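Local coordinates for DNAation factor-related protein 4 (Drosophila melanogaster, PDB 5XPC) that probably cuts DNA as an apoptotic nuclease, and is represented here by its CIDE domain, a module that forms functionally important higher-order assemblies, at residues Phe41-Ala51 against Thr70-Ile81; Gly6-Val14 against Gly24-Met32. One frame throughout, in Å; residues are numbered along the deposited sequence.

Contact 1 (Phe41-Ala51 against Thr70-Ile81); sequences FPLLEPHLYLA and TLFIVSGPDAVI
Leu48 sits across from Val74, and Tyr49 from Ile73, where strand 47-50 runs antiparallel to strand 71-75; the short axes approach to 4.4 Å and their directions differ by 140°. His47-Ser75 and Tyr49-Ile73 are the hydrogen-bonded pairs, each with two backbone bonds, the shortest from Ile73 N to Tyr49 O at 2.7 Å. Ala51 N, donating to Leu71 O, carries the pairing beyond the strand.

Tyr49 does most among the side chains. With CG beside its backbone N (chi1 -55°), the ring is carried along to the turn that follows strand 71-75. There its OH donates to Gly76 O at 2.7 Å, in the carbonyl plane, and accepts from Ala79 N at 3.1 Å in a nearly straight bond (171°), so one hydroxyl ties down both ends of Gly76-Ala79. Ile81 CG2 lies over a ring face, 4.3 Å from the centroid of the Tyr49 ring, a CH-pi contact. Val74 lies on the other face of the sheet, the Leu48 side: its CG1 meets Phe41 CD2 at 3.5 Å, while its CG2 meets Leu43 CD1 at 3.7 Å and also touches Pro46. Beyond the strands, Glu45 CD rests on Pro77 CG at 3.4 Å.

In this ubiquitin-like fold helix 30-40 covers the Leu48 side through Leu30, Leu33 and Ile34. Leu48 also shares backbone bonding with Val57 of strand 56-57, and Phe72 shares backbone hydrogen bonds with Lys13 and Thr15 of strand 10-15, so strand 71-75 lies inside the sheet with 47-50 outermost within the chain.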
ATOM      1  N   PHE B  41       5.450  31.627  -7.671  1.00 27.05           N
ATOM      2  CA  PHE B  41       6.671  31.503  -6.868  1.00 26.85           C
ATOM      3  C   PHE B  41       7.871  31.560  -7.800  1.00 29.85           C
ATOM      4  O   PHE B  41       8.296  30.523  -8.338  1.00 28.19           O
ATOM      5  CB  PHE B  41       6.693  30.194  -6.082  1.00 27.66           C
ATOM      6  CG  PHE B  41       5.492  29.998  -5.194  1.00 29.33           C
ATOM      7  CD1 PHE B  41       5.458  30.556  -3.920  1.00 34.69           C
ATOM      8  CD2 PHE B  41       4.409  29.258  -5.630  1.00 28.99           C
ATOM      9  CE1 PHE B  41       4.349  30.382  -3.083  1.00 31.40           C
ATOM     10  CE2 PHE B  41       3.295  29.073  -4.798  1.00 30.31           C
ATOM     11  CZ  PHE B  41       3.273  29.640  -3.528  1.00 28.20           C
ATOM     12  N   PRO B  42       8.446  32.736  -8.019  1.00 30.14           N
ATOM     13  CA  PRO B  42       9.559  32.854  -8.973  1.00 31.17           C
ATOM     14  C   PRO B  42      10.809  32.118  -8.517  1.00 31.77           C
ATOM     15  O   PRO B  42      11.561  32.608  -7.669  1.00 37.95           O
ATOM     16  CB  PRO B  42       9.792  34.370  -9.047  1.00 35.46           C
ATOM     17  CG  PRO B  42       8.484  34.968  -8.675  1.00 39.41           C
ATOM     18  CD  PRO B  42       7.903  34.047  -7.633  1.00 31.51           C
ATOM     19  N   LEU B  43      11.052  30.948  -9.111  1.00 29.00           N
ATOM     20  CA  LEU B  43      12.179  30.093  -8.777  1.00 29.32           C
ATOM     21  C   LEU B  43      12.953  29.761 -10.046  1.00 32.64           C
ATOM     22  O   LEU B  43      12.364  29.605 -11.120  1.00 31.23           O
ATOM     23  CB  LEU B  43      11.701  28.789  -8.112  1.00 32.46           C
ATOM     24  CG  LEU B  43      10.930  28.929  -6.802  1.00 30.54           C
ATOM     25  CD1 LEU B  43      10.208  27.620  -6.464  1.00 35.30           C
ATOM     26  CD2 LEU B  43      11.914  29.308  -5.713  1.00 34.15           C
ATOM     27  N   LEU B  44      14.275  29.639  -9.904  1.00 28.74           N
ATOM     28  CA  LEU B  44      15.145  29.394 -11.053  1.00 30.90           C
ATOM     29  C   LEU B  44      14.881  28.032 -11.684  1.00 36.39           C
ATOM     30  O   LEU B  44      14.814  27.911 -12.916  1.00 36.93           O
ATOM     31  CB  LEU B  44      16.607  29.491 -10.625  1.00 32.65           C
ATOM     32  CG  LEU B  44      17.029  30.892 -10.206  1.00 32.47           C
ATOM     33  CD1 LEU B  44      18.413  30.870  -9.588  1.00 32.95           C
ATOM     34  CD2 LEU B  44      16.972  31.843 -11.400  1.00 38.55           C
ATOM     35  N   GLU B  45      14.782  26.987 -10.868  1.00 27.49           N
ATOM     36  CA  GLU B  45      14.612  25.621 -11.370  1.00 31.35           C
ATOM     37  C   GLU B  45      13.523  24.944 -10.543  1.00 30.55           C
ATOM     38  O   GLU B  45      13.805  24.104  -9.677  1.00 31.76           O
ATOM     39  CB  GLU B  45      15.938  24.849 -11.332  1.00 37.68           C
ATOM     40  CG  GLU B  45      15.779  23.363 -11.617  1.00 48.33           C
ATOM     41  CD  GLU B  45      17.087  22.606 -11.745  1.00 59.40           C
ATOM     42  OE1 GLU B  45      18.178  23.235 -11.702  1.00 50.21           O
ATOM     43  OE2 GLU B  45      17.005  21.360 -11.843  1.00 66.22           O
ATOM     44  N   PRO B  46      12.258  25.291 -10.774  1.00 27.02           N
ATOM     45  CA  PRO B  46      11.193  24.777  -9.904  1.00 25.60           C
ATOM     46  C   PRO B  46      10.922  23.297 -10.138  1.00 30.27           C
ATOM     47  O   PRO B  46      10.918  22.819 -11.275  1.00 26.11           O
ATOM     48  CB  PRO B  46       9.975  25.632 -10.285  1.00 27.31           C
ATOM     49  CG  PRO B  46      10.259  26.071 -11.685  1.00 26.83           C
ATOM     50  CD  PRO B  46      11.754  26.295 -11.727  1.00 29.92           C
ATOM     51  N   HIS B  47      10.698  22.580  -9.038  1.00 25.40           N
ATOM     52  CA  HIS B  47      10.203  21.213  -9.052  1.00 23.18           C
ATOM     53  C   HIS B  47       9.098  21.106  -8.018  1.00 25.86           C
ATOM     54  O   HIS B  47       9.031  21.908  -7.084  1.00 24.43           O
ATOM     55  CB  HIS B  47      11.304  20.199  -8.721  1.00 25.81           C
ATOM     56  CG  HIS B  47      12.347  20.088  -9.783  1.00 30.18           C
ATOM     57  ND1 HIS B  47      13.501  20.843  -9.772  1.00 35.14           N
ATOM     58  CD2 HIS B  47      12.417  19.312 -10.887  1.00 36.93           C
ATOM     59  CE1 HIS B  47      14.238  20.536 -10.823  1.00 32.06           C
ATOM     60  NE2 HIS B  47      13.604  19.610 -11.516  1.00 40.26           N
ATOM     61  N   LEU B  48       8.249  20.095  -8.179  1.00 23.60           N
ATOM     62  CA  LEU B  48       7.140  19.848  -7.267  1.00 23.06           C
ATOM     63  C   LEU B  48       7.443  18.640  -6.390  1.00 26.63           C
ATOM     64  O   LEU B  48       7.963  17.624  -6.867  1.00 26.68           O
ATOM     65  CB  LEU B  48       5.835  19.614  -8.034  1.00 29.68           C
ATOM     66  CG  LEU B  48       5.304  20.796  -8.844  1.00 31.43           C
ATOM     67  CD1 LEU B  48       4.068  20.353  -9.607  1.00 31.54           C
ATOM     68  CD2 LEU B  48       4.994  21.981  -7.948  1.00 32.07           C
ATOM     69  N   TYR B  49       7.122  18.760  -5.108  1.00 24.62           N
ATOM     70  CA  TYR B  49       7.343  17.709  -4.127  1.00 26.26           C
ATOM     71  C   TYR B  49       6.064  17.519  -3.332  1.00 27.05           C
ATOM     72  O   TYR B  49       5.376  18.494  -3.029  1.00 25.38           O
ATOM     73  CB  TYR B  49       8.469  18.070  -3.167  1.00 26.97           C
ATOM     74  CG  TYR B  49       9.780  18.410  -3.845  1.00 27.06           C
ATOM     75  CD1 TYR B  49       9.990  19.666  -4.396  1.00 24.87           C
ATOM     76  CD2 TYR B  49      10.806  17.472  -3.924  1.00 24.70           C
ATOM     77  CE1 TYR B  49      11.218  19.988  -5.020  1.00 28.25           C
ATOM     78  CE2 TYR B  49      12.028  17.780  -4.537  1.00 26.83           C
ATOM     79  CZ  TYR B  49      12.223  19.035  -5.086  1.00 25.85           C
ATOM     80  OH  TYR B  49      13.435  19.352  -5.697  1.00 28.91           O
ATOM     81  N   LEU B  50       5.769  16.276  -2.964  1.00 23.35           N
ATOM     82  CA  LEU B  50       4.616  16.019  -2.107  1.00 23.38           C
ATOM     83  C   LEU B  50       4.823  16.669  -0.743  1.00 24.68           C
ATOM     84  O   LEU B  50       5.859  16.472  -0.106  1.00 24.44           O
ATOM     85  CB  LEU B  50       4.416  14.514  -1.937  1.00 25.46           C
ATOM     86  CG  LEU B  50       4.007  13.722  -3.178  1.00 28.95           C
ATOM     87  CD1 LEU B  50       3.870  12.253  -2.806  1.00 31.28           C
ATOM     88  CD2 LEU B  50       2.683  14.257  -3.715  1.00 31.19           C
ATOM     89  N   ALA B  51       3.830  17.444  -0.286  1.00 24.71           N
ATOM     90  CA  ALA B  51       3.923  18.008   1.060  1.00 26.93           C
ATOM     91  C   ALA B  51       3.871  16.921   2.131  1.00 27.69           C
ATOM     92  O   ALA B  51       4.411  17.110   3.229  1.00 33.05           O
ATOM     93  CB  ALA B  51       2.801  19.029   1.294  1.00 31.13           C
ATOM     94  N   THR B  70      -4.312  17.007  -4.464  1.00 22.78           N
ATOM     95  CA  THR B  70      -3.063  16.741  -3.753  1.00 24.79           C
ATOM     96  C   THR B  70      -2.286  18.041  -3.551  1.00 25.53           C
ATOM     97  O   THR B  70      -2.284  18.914  -4.420  1.00 24.94           O
ATOM     98  CB  THR B  70      -2.217  15.727  -4.537  1.00 27.87           C
ATOM     99  OG1 THR B  70      -2.859  14.441  -4.523  1.00 26.86           O
ATOM    100  CG2 THR B  70      -0.808  15.578  -3.940  1.00 28.93           C
ATOM    101  N   LEU B  71      -1.644  18.174  -2.388  1.00 23.66           N
ATOM    102  CA  LEU B  71      -0.864  19.356  -2.034  1.00 23.37           C
ATOM    103  C   LEU B  71       0.615  19.148  -2.348  1.00 26.36           C
ATOM    104  O   LEU B  71       1.218  18.164  -1.901  1.00 28.04           O
ATOM    105  CB  LEU B  71      -1.021  19.687  -0.548  1.00 25.66           C
ATOM    106  CG  LEU B  71      -0.093  20.801  -0.039  1.00 29.02           C
ATOM    107  CD1 LEU B  71      -0.356  22.121  -0.774  1.00 27.72           C
ATOM    108  CD2 LEU B  71      -0.236  20.994   1.476  1.00 30.21           C
ATOM    109  N   PHE B  72       1.200  20.098  -3.085  1.00 23.00           N
ATOM    110  CA  PHE B  72       2.608  20.086  -3.459  1.00 23.82           C
ATOM    111  C   PHE B  72       3.334  21.279  -2.853  1.00 25.97           C
ATOM    112  O   PHE B  72       2.758  22.360  -2.695  1.00 24.20           O
ATOM    113  CB  PHE B  72       2.789  20.123  -4.991  1.00 25.49           C
ATOM    114  CG  PHE B  72       2.068  19.017  -5.712  1.00 26.42           C
ATOM    115  CD1 PHE B  72       2.569  17.729  -5.698  1.00 28.44           C
ATOM    116  CD2 PHE B  72       0.895  19.271  -6.408  1.00 25.25           C
ATOM    117  CE1 PHE B  72       1.895  16.692  -6.354  1.00 29.00           C
ATOM    118  CE2 PHE B  72       0.222  18.246  -7.064  1.00 29.44           C
ATOM    119  CZ  PHE B  72       0.729  16.959  -7.037  1.00 25.66           C
ATOM    120  N   ILE B  73       4.608  21.066  -2.513  1.00 24.01           N
ATOM    121  CA  ILE B  73       5.564  22.139  -2.262  1.00 25.78           C
ATOM    122  C   ILE B  73       6.343  22.378  -3.547  1.00 30.22           C
ATOM    123  O   ILE B  73       6.911  21.434  -4.118  1.00 26.20           O
ATOM    124  CB  ILE B  73       6.532  21.781  -1.121  1.00 27.92           C
ATOM    125  CG1 ILE B  73       5.765  21.288   0.110  1.00 32.49           C
ATOM    126  CG2 ILE B  73       7.459  22.973  -0.811  1.00 29.51           C
ATOM    127  CD1 ILE B  73       4.840  22.317   0.686  1.00 30.97           C
ATOM    128  N   VAL B  74       6.389  23.625  -4.009  1.00 26.79           N
ATOM    129  CA  VAL B  74       7.258  23.981  -5.127  1.00 26.84           C
ATOM    130  C   VAL B  74       8.558  24.534  -4.559  1.00 28.81           C
ATOM    131  O   VAL B  74       8.546  25.358  -3.633  1.00 27.77           O
ATOM    132  CB  VAL B  74       6.587  24.976  -6.092  1.00 26.71           C
ATOM    133  CG1 VAL B  74       6.218  26.288  -5.394  1.00 28.87           C
ATOM    134  CG2 VAL B  74       7.495  25.221  -7.313  1.00 25.13           C
ATOM    135  N   SER B  75       9.680  24.060  -5.091  1.00 27.63           N
ATOM    136  CA  SER B  75      10.988  24.418  -4.556  1.00 32.60           C
ATOM    137  C   SER B  75      12.033  24.206  -5.639  1.00 26.42           C
ATOM    138  O   SER B  75      11.744  23.669  -6.710  1.00 27.72           O
ATOM    139  CB  SER B  75      11.316  23.582  -3.317  1.00 33.50           C
ATOM    140  OG  SER B  75      12.544  23.972  -2.747  1.00 31.71           O
ATOM    141  N   GLY B  76      13.263  24.618  -5.340  1.00 29.18           N
ATOM    142  CA  GLY B  76      14.375  24.352  -6.215  1.00 34.16           C
ATOM    143  C   GLY B  76      14.711  22.878  -6.314  1.00 44.75           C
ATOM    144  O   GLY B  76      13.945  22.002  -5.905  1.00 50.07           O
ATOM    145  N   PRO B  77      15.878  22.582  -6.875  1.00 35.21           N
ATOM    146  CA  PRO B  77      16.257  21.187  -7.132  1.00 43.89           C
ATOM    147  C   PRO B  77      16.727  20.472  -5.879  1.00 50.43           C
ATOM    148  O   PRO B  77      17.196  21.086  -4.915  1.00 45.40           O
ATOM    149  CB  PRO B  77      17.418  21.293  -8.128  1.00 46.96           C
ATOM    150  CG  PRO B  77      17.620  22.714  -8.406  1.00 49.06           C
ATOM    151  CD  PRO B  77      16.819  23.546  -7.451  1.00 35.88           C
ATOM    152  N   ASP B  78      16.624  19.136  -5.939  1.00 57.40           N
ATOM    153  CA  ASP B  78      17.114  18.226  -4.909  1.00 57.29           C
ATOM    154  C   ASP B  78      16.734  18.734  -3.528  1.00 53.83           C
ATOM    155  O   ASP B  78      17.509  18.623  -2.572  1.00 56.34           O
ATOM    156  CB  ASP B  78      18.632  18.039  -5.023  1.00 73.14           C
ATOM    157  CG  ASP B  78      19.098  17.869  -6.464  1.00 84.22           C
ATOM    158  OD1 ASP B  78      19.686  18.823  -7.025  1.00 85.22           O
ATOM    159  OD2 ASP B  78      18.867  16.782  -7.037  1.00 90.97           O
ATOM    160  N   ALA B  79      15.535  19.298  -3.424  1.00 52.70           N
ATOM    161  CA  ALA B  79      15.154  20.022  -2.226  1.00 44.61           C
ATOM    162  C   ALA B  79      14.834  19.054  -1.098  1.00 56.93           C
ATOM    163  O   ALA B  79      14.348  17.941  -1.328  1.00 54.85           O
ATOM    164  CB  ALA B  79      13.953  20.912  -2.515  1.00 38.44           C
ATOM    165  N   VAL B  80      15.140  19.475   0.124  1.00 59.12           N
ATOM    166  CA  VAL B  80      14.662  18.812   1.330  1.00 60.04           C
ATOM    167  C   VAL B  80      13.529  19.684   1.859  1.00 52.63           C
ATOM    168  O   VAL B  80      13.747  20.699   2.528  1.00 45.10           O
ATOM    169  CB  VAL B  80      15.777  18.602   2.357  1.00 62.39           C
ATOM    170  CG1 VAL B  80      15.198  18.079   3.663  1.00 64.00           C
ATOM    171  CG2 VAL B  80      16.815  17.623   1.804  1.00 57.20           C
ATOM    172  N   ILE B  81      12.337  19.331   1.523  1.00 47.62           N
ATOM    173  CA  ILE B  81      11.208  20.143   1.927  1.00 43.30           C
ATOM    174  C   ILE B  81      10.796  19.712   3.324  1.00 39.51           C
ATOM    175  O   ILE B  81      11.069  18.590   3.768  1.00 36.69           O
ATOM    176  CB  ILE B  81      10.057  20.036   0.904  1.00 52.06           C
ATOM    177  CG1 ILE B  81       9.400  18.662   0.958  1.00 49.52           C
ATOM    178  CG2 ILE B  81      10.585  20.294  -0.510  1.00 47.33           C
ATOM    179  CD1 ILE B  81       8.145  18.599   1.796  1.00 52.64           C
TER

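Contact 2 (Gly6-Val14 against Gly24-Met32); sequences GAPMRGYKV and GIGANSLEM
The N-terminal beta hairpin of the CIDE domain pairs Arg10 with Ala27 and Tyr12 with Ile25, its strands 10-14 and 24-27 running antiparallel with 140° between their directions. Both are hydrogen-bonded pairs; the shortest of the four bonds runs from Ile25 N to Tyr12 O at 2.8 Å. Ala27 O has two donors: Arg10 N, 41° above the carbonyl plane, and a water 2.9 Å from Ala27 O. That water also lies 2.6 Å from Tyr12 OH, in the plane of the ring at its edge, and Arg10 NH1 donates to the same Tyr12 OH at 2.9 Å, while Arg10 NH2 binds Leu66 O. A phenylalanine in place of Tyr12 would probably cost the water and Arg10 NH1 their shared partner, leaving the water held by Ala27 O and the guanidinium with one fewer restraint.

In the ubiquitin-like arrangement this hairpin leads straight into helix 30-40, whose Leu33 packs against Tyr12, Ile25 and Ala27. Ser29 is the N-cap, its OG accepting from Met32 N at 2.9 Å. Met9, bent at chi2 (-71°), lays its SD against the peptide joining Ala27 and Asn28, 3.6 Å from Ala27 C, and brings its CE to Met32 SD at 3.6 Å, the two chains crossing at about a right angle. Asn28 CB presses on Ala7 O at 3.3 Å.

The hairpin's edge strand meets a third subunit: Gly24 pairs in parallel with a strand of that chain, and Gly26 N bonds Asp59 of that subunit. Lys13, on the neighbouring strand, forms a salt bridge with Asp53 of the same subunit, consistent with the domain's capacity to assemble.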
ATOM      1  N   GLY B   6      -7.309  16.172 -25.682  1.00 81.05           N
ATOM      2  CA  GLY B   6      -6.124  16.091 -24.848  1.00 80.82           C
ATOM      3  C   GLY B   6      -6.394  15.555 -23.453  1.00 77.55           C
ATOM      4  O   GLY B   6      -7.406  14.895 -23.216  1.00 83.07           O
ATOM      5  N   ALA B   7      -5.481  15.839 -22.524  1.00 67.76           N
ATOM      6  CA  ALA B   7      -5.636  15.393 -21.149  1.00 52.82           C
ATOM      7  C   ALA B   7      -6.529  16.360 -20.372  1.00 43.12           C
ATOM      8  O   ALA B   7      -6.497  17.571 -20.604  1.00 42.29           O
ATOM      9  CB  ALA B   7      -4.274  15.282 -20.467  1.00 49.04           C
ATOM     10  N   PRO B   8      -7.338  15.854 -19.447  1.00 44.30           N
ATOM     11  CA  PRO B   8      -8.279  16.735 -18.748  1.00 44.20           C
ATOM     12  C   PRO B   8      -7.578  17.612 -17.721  1.00 37.02           C
ATOM     13  O   PRO B   8      -6.541  17.245 -17.158  1.00 36.09           O
ATOM     14  CB  PRO B   8      -9.246  15.751 -18.077  1.00 42.61           C
ATOM     15  CG  PRO B   8      -8.408  14.544 -17.828  1.00 45.09           C
ATOM     16  CD  PRO B   8      -7.433  14.458 -18.980  1.00 44.39           C
ATOM     17  N   MET B   9      -8.149  18.798 -17.507  1.00 36.50           N
ATOM     18  CA  MET B   9      -7.733  19.650 -16.398  1.00 35.99           C
ATOM     19  C   MET B   9      -8.089  18.993 -15.072  1.00 32.87           C
ATOM     20  O   MET B   9      -9.189  18.457 -14.905  1.00 29.76           O
ATOM     21  CB  MET B   9      -8.418  21.018 -16.473  1.00 35.71           C
ATOM     22  CG  MET B   9      -7.934  21.904 -17.585  1.00 38.04           C
ATOM     23  SD  MET B   9      -6.268  22.500 -17.243  1.00 36.90           S
ATOM     24  CE  MET B   9      -5.902  23.306 -18.802  1.00 41.13           C
ATOM     25  N   ARG B  10      -7.153  19.037 -14.127  1.00 25.58           N
ATOM     26  CA  ARG B  10      -7.419  18.638 -12.753  1.00 28.53           C
ATOM     27  C   ARG B  10      -6.979  19.754 -11.819  1.00 28.02           C
ATOM     28  O   ARG B  10      -6.109  20.559 -12.153  1.00 27.65           O
ATOM     29  CB  ARG B  10      -6.703  17.336 -12.389  1.00 27.89           C
ATOM     30  CG  ARG B  10      -7.012  16.190 -13.340  1.00 32.31           C
ATOM     31  CD  ARG B  10      -6.067  15.041 -13.080  1.00 36.17           C
ATOM     32  NE  ARG B  10      -6.533  14.226 -11.970  1.00 37.67           N
ATOM     33  CZ  ARG B  10      -5.738  13.616 -11.097  1.00 36.39           C
ATOM     34  NH1 ARG B  10      -4.417  13.742 -11.180  1.00 31.03           N
ATOM     35  NH2 ARG B  10      -6.270  12.880 -10.134  1.00 38.15           N
ATOM     36  N   GLY B  11      -7.600  19.798 -10.642  1.00 26.94           N
ATOM     37  CA  GLY B  11      -7.241  20.776  -9.630  1.00 27.01           C
ATOM     38  C   GLY B  11      -6.172  20.237  -8.691  1.00 28.20           C
ATOM     39  O   GLY B  11      -6.240  19.093  -8.243  1.00 28.21           O
ATOM     40  N   TYR B  12      -5.188  21.090  -8.390  1.00 23.40           N
ATOM     41  CA  TYR B  12      -4.092  20.761  -7.478  1.00 21.10           C
ATOM     42  C   TYR B  12      -3.849  21.937  -6.538  1.00 23.52           C
ATOM     43  O   TYR B  12      -4.266  23.066  -6.809  1.00 28.31           O
ATOM     44  CB  TYR B  12      -2.790  20.432  -8.237  1.00 23.20           C
ATOM     45  CG  TYR B  12      -2.900  19.306  -9.259  1.00 29.69           C
ATOM     46  CD1 TYR B  12      -2.988  19.578 -10.622  1.00 27.29           C
ATOM     47  CD2 TYR B  12      -2.903  17.971  -8.859  1.00 27.90           C
ATOM     48  CE1 TYR B  12      -3.079  18.545 -11.563  1.00 24.89           C
ATOM     49  CE2 TYR B  12      -2.988  16.935  -9.792  1.00 25.83           C
ATOM     50  CZ  TYR B  12      -3.077  17.226 -11.138  1.00 28.63           C
ATOM     51  OH  TYR B  12      -3.163  16.189 -12.059  1.00 29.61           O
ATOM     52  N   LYS B  13      -3.149  21.677  -5.431  1.00 19.33           N
ATOM     53  CA  LYS B  13      -2.795  22.723  -4.478  1.00 19.45           C
ATOM     54  C   LYS B  13      -1.280  22.822  -4.376  1.00 21.52           C
ATOM     55  O   LYS B  13      -0.593  21.797  -4.283  1.00 22.91           O
ATOM     56  CB  LYS B  13      -3.408  22.456  -3.101  1.00 23.56           C
ATOM     57  CG  LYS B  13      -4.938  22.493  -3.128  1.00 27.00           C
ATOM     58  CD  LYS B  13      -5.545  22.071  -1.799  1.00 26.55           C
ATOM     59  CE  LYS B  13      -7.063  22.018  -1.888  1.00 27.41           C
ATOM     60  NZ  LYS B  13      -7.641  21.731  -0.545  1.00 31.20           N
ATOM     61  N   VAL B  14      -0.771  24.054  -4.401  1.00 21.67           N
ATOM     62  CA  VAL B  14       0.664  24.332  -4.409  1.00 21.12           C
ATOM     63  C   VAL B  14       0.963  25.428  -3.400  1.00 19.12           C
ATOM     64  O   VAL B  14       0.286  26.466  -3.373  1.00 23.58           O
ATOM     65  CB  VAL B  14       1.160  24.752  -5.807  1.00 24.35           C
ATOM     66  CG1 VAL B  14       2.667  25.101  -5.778  1.00 21.11           C
ATOM     67  CG2 VAL B  14       0.883  23.651  -6.826  1.00 24.30           C
ATOM     68  N   GLY B  24      -4.681  27.217  -5.292  1.00 23.82           N
ATOM     69  CA  GLY B  24      -5.276  26.138  -6.060  1.00 24.60           C
ATOM     70  C   GLY B  24      -5.053  26.455  -7.525  1.00 25.81           C
ATOM     71  O   GLY B  24      -5.272  27.588  -7.962  1.00 27.58           O
ATOM     72  N   ILE B  25      -4.595  25.456  -8.276  1.00 22.97           N
ATOM     73  CA  ILE B  25      -4.178  25.622  -9.665  1.00 23.64           C
ATOM     74  C   ILE B  25      -4.744  24.478 -10.491  1.00 24.49           C
ATOM     75  O   ILE B  25      -4.590  23.308 -10.123  1.00 26.79           O
ATOM     76  CB  ILE B  25      -2.641  25.638  -9.793  1.00 25.13           C
ATOM     77  CG1 ILE B  25      -2.049  26.827  -9.022  1.00 22.97           C
ATOM     78  CG2 ILE B  25      -2.229  25.661 -11.256  1.00 23.53           C
ATOM     79  CD1 ILE B  25      -0.510  26.819  -9.019  1.00 25.29           C
ATOM     80  N   GLY B  26      -5.354  24.808 -11.628  1.00 24.50           N
ATOM     81  CA  GLY B  26      -5.792  23.792 -12.578  1.00 25.38           C
ATOM     82  C   GLY B  26      -4.723  23.530 -13.628  1.00 28.27           C
ATOM     83  O   GLY B  26      -4.126  24.459 -14.173  1.00 29.42           O
ATOM     84  N   ALA B  27      -4.472  22.249 -13.892  1.00 25.45           N
ATOM     85  CA  ALA B  27      -3.485  21.895 -14.901  1.00 25.96           C
ATOM     86  C   ALA B  27      -3.807  20.534 -15.501  1.00 27.23           C
ATOM     87  O   ALA B  27      -4.416  19.672 -14.854  1.00 26.01           O
ATOM     88  CB  ALA B  27      -2.054  21.893 -14.324  1.00 25.15           C
ATOM     89  N   ASN B  28      -3.370  20.345 -16.747  1.00 31.89           N
ATOM     90  CA  ASN B  28      -3.544  19.082 -17.450  1.00 31.19           C
ATOM     91  C   ASN B  28      -2.218  18.376 -17.711  1.00 32.25           C
ATOM     92  O   ASN B  28      -2.194  17.380 -18.435  1.00 30.01           O
ATOM     93  CB  ASN B  28      -4.306  19.303 -18.764  1.00 32.07           C
ATOM     94  CG  ASN B  28      -3.560  20.197 -19.741  1.00 34.42           C
ATOM     95  OD1 ASN B  28      -2.406  20.555 -19.523  1.00 34.28           O
ATOM     96  ND2 ASN B  28      -4.217  20.542 -20.843  1.00 37.54           N
ATOM     97  N   SER B  29      -1.117  18.878 -17.152  1.00 27.40           N
ATOM     98  CA  SER B  29       0.185  18.241 -17.300  1.00 25.46           C
ATOM     99  C   SER B  29       1.098  18.761 -16.201  1.00 30.01           C
ATOM    100  O   SER B  29       0.868  19.834 -15.632  1.00 25.79           O
ATOM    101  CB  SER B  29       0.806  18.517 -18.677  1.00 30.22           C
ATOM    102  OG  SER B  29       1.311  19.846 -18.742  1.00 30.99           O
ATOM    103  N   LEU B  30       2.142  17.983 -15.909  1.00 28.19           N
ATOM    104  CA  LEU B  30       3.150  18.446 -14.965  1.00 25.73           C
ATOM    105  C   LEU B  30       3.842  19.703 -15.484  1.00 28.67           C
ATOM    106  O   LEU B  30       4.098  20.642 -14.717  1.00 26.82           O
ATOM    107  CB  LEU B  30       4.166  17.335 -14.701  1.00 24.86           C
ATOM    108  CG  LEU B  30       5.342  17.672 -13.786  1.00 30.35           C
ATOM    109  CD1 LEU B  30       4.842  18.105 -12.413  1.00 26.11           C
ATOM    110  CD2 LEU B  30       6.283  16.463 -13.674  1.00 27.73           C
ATOM    111  N   GLU B  31       4.143  19.740 -16.786  1.00 27.86           N
ATOM    112  CA  GLU B  31       4.745  20.931 -17.383  1.00 34.58           C
ATOM    113  C   GLU B  31       3.898  22.171 -17.118  1.00 30.25           C
ATOM    114  O   GLU B  31       4.415  23.219 -16.701  1.00 27.45           O
ATOM    115  CB  GLU B  31       4.933  20.719 -18.884  1.00 41.57           C
ATOM    116  CG  GLU B  31       5.371  21.964 -19.629  1.00 61.87           C
ATOM    117  CD  GLU B  31       5.652  21.697 -21.096  1.00 78.85           C
ATOM    118  OE1 GLU B  31       5.099  20.718 -21.644  1.00 82.87           O
ATOM    119  OE2 GLU B  31       6.434  22.464 -21.697  1.00 84.95           O
ATOM    120  N   MET B  32       2.588  22.068 -17.351  1.00 27.80           N
ATOM    121  CA  MET B  32       1.695  23.197 -17.098  1.00 25.57           C
ATOM    122  C   MET B  32       1.636  23.547 -15.612  1.00 26.83           C
ATOM    123  O   MET B  32       1.623  24.731 -15.246  1.00 28.55           O
ATOM    124  CB  MET B  32       0.291  22.889 -17.625  1.00 24.22           C
ATOM    125  CG  MET B  32      -0.734  23.969 -17.259  1.00 28.51           C
ATOM    126  SD  MET B  32      -2.408  23.693 -17.879  1.00 31.83           S
ATOM    127  CE  MET B  32      -2.163  23.800 -19.655  1.00 35.31           C
TER
HETATM  128  O   HOH W   1      -3.588  16.886 -14.550  1.00 29.21           O

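How the contacts relate
From the N terminus, contact 2 comes first, folding residues 24-32 back on 6-14 and closing the short hairpin loop between them. Helix 30-40 then leads to strand 47-50, and contact 1 closes a longer loop holding strand 56-57 and helix 60-65 when the chain returns in 70-81. The two closures are in series, neither nested nor crossed, with centres about 15 Å apart. They merge in one mixed sheet, ordered 22-27, 10-15, 71-75, 47-50. Its central strands run parallel, joined by probable hydrogen bonds from Phe72 N to Lys13 O (2.7 Å) and from Lys13 N to Thr70 O (3.1 Å), with Phe72 CE2 packed 3.6 Å from Tyr12 CD2.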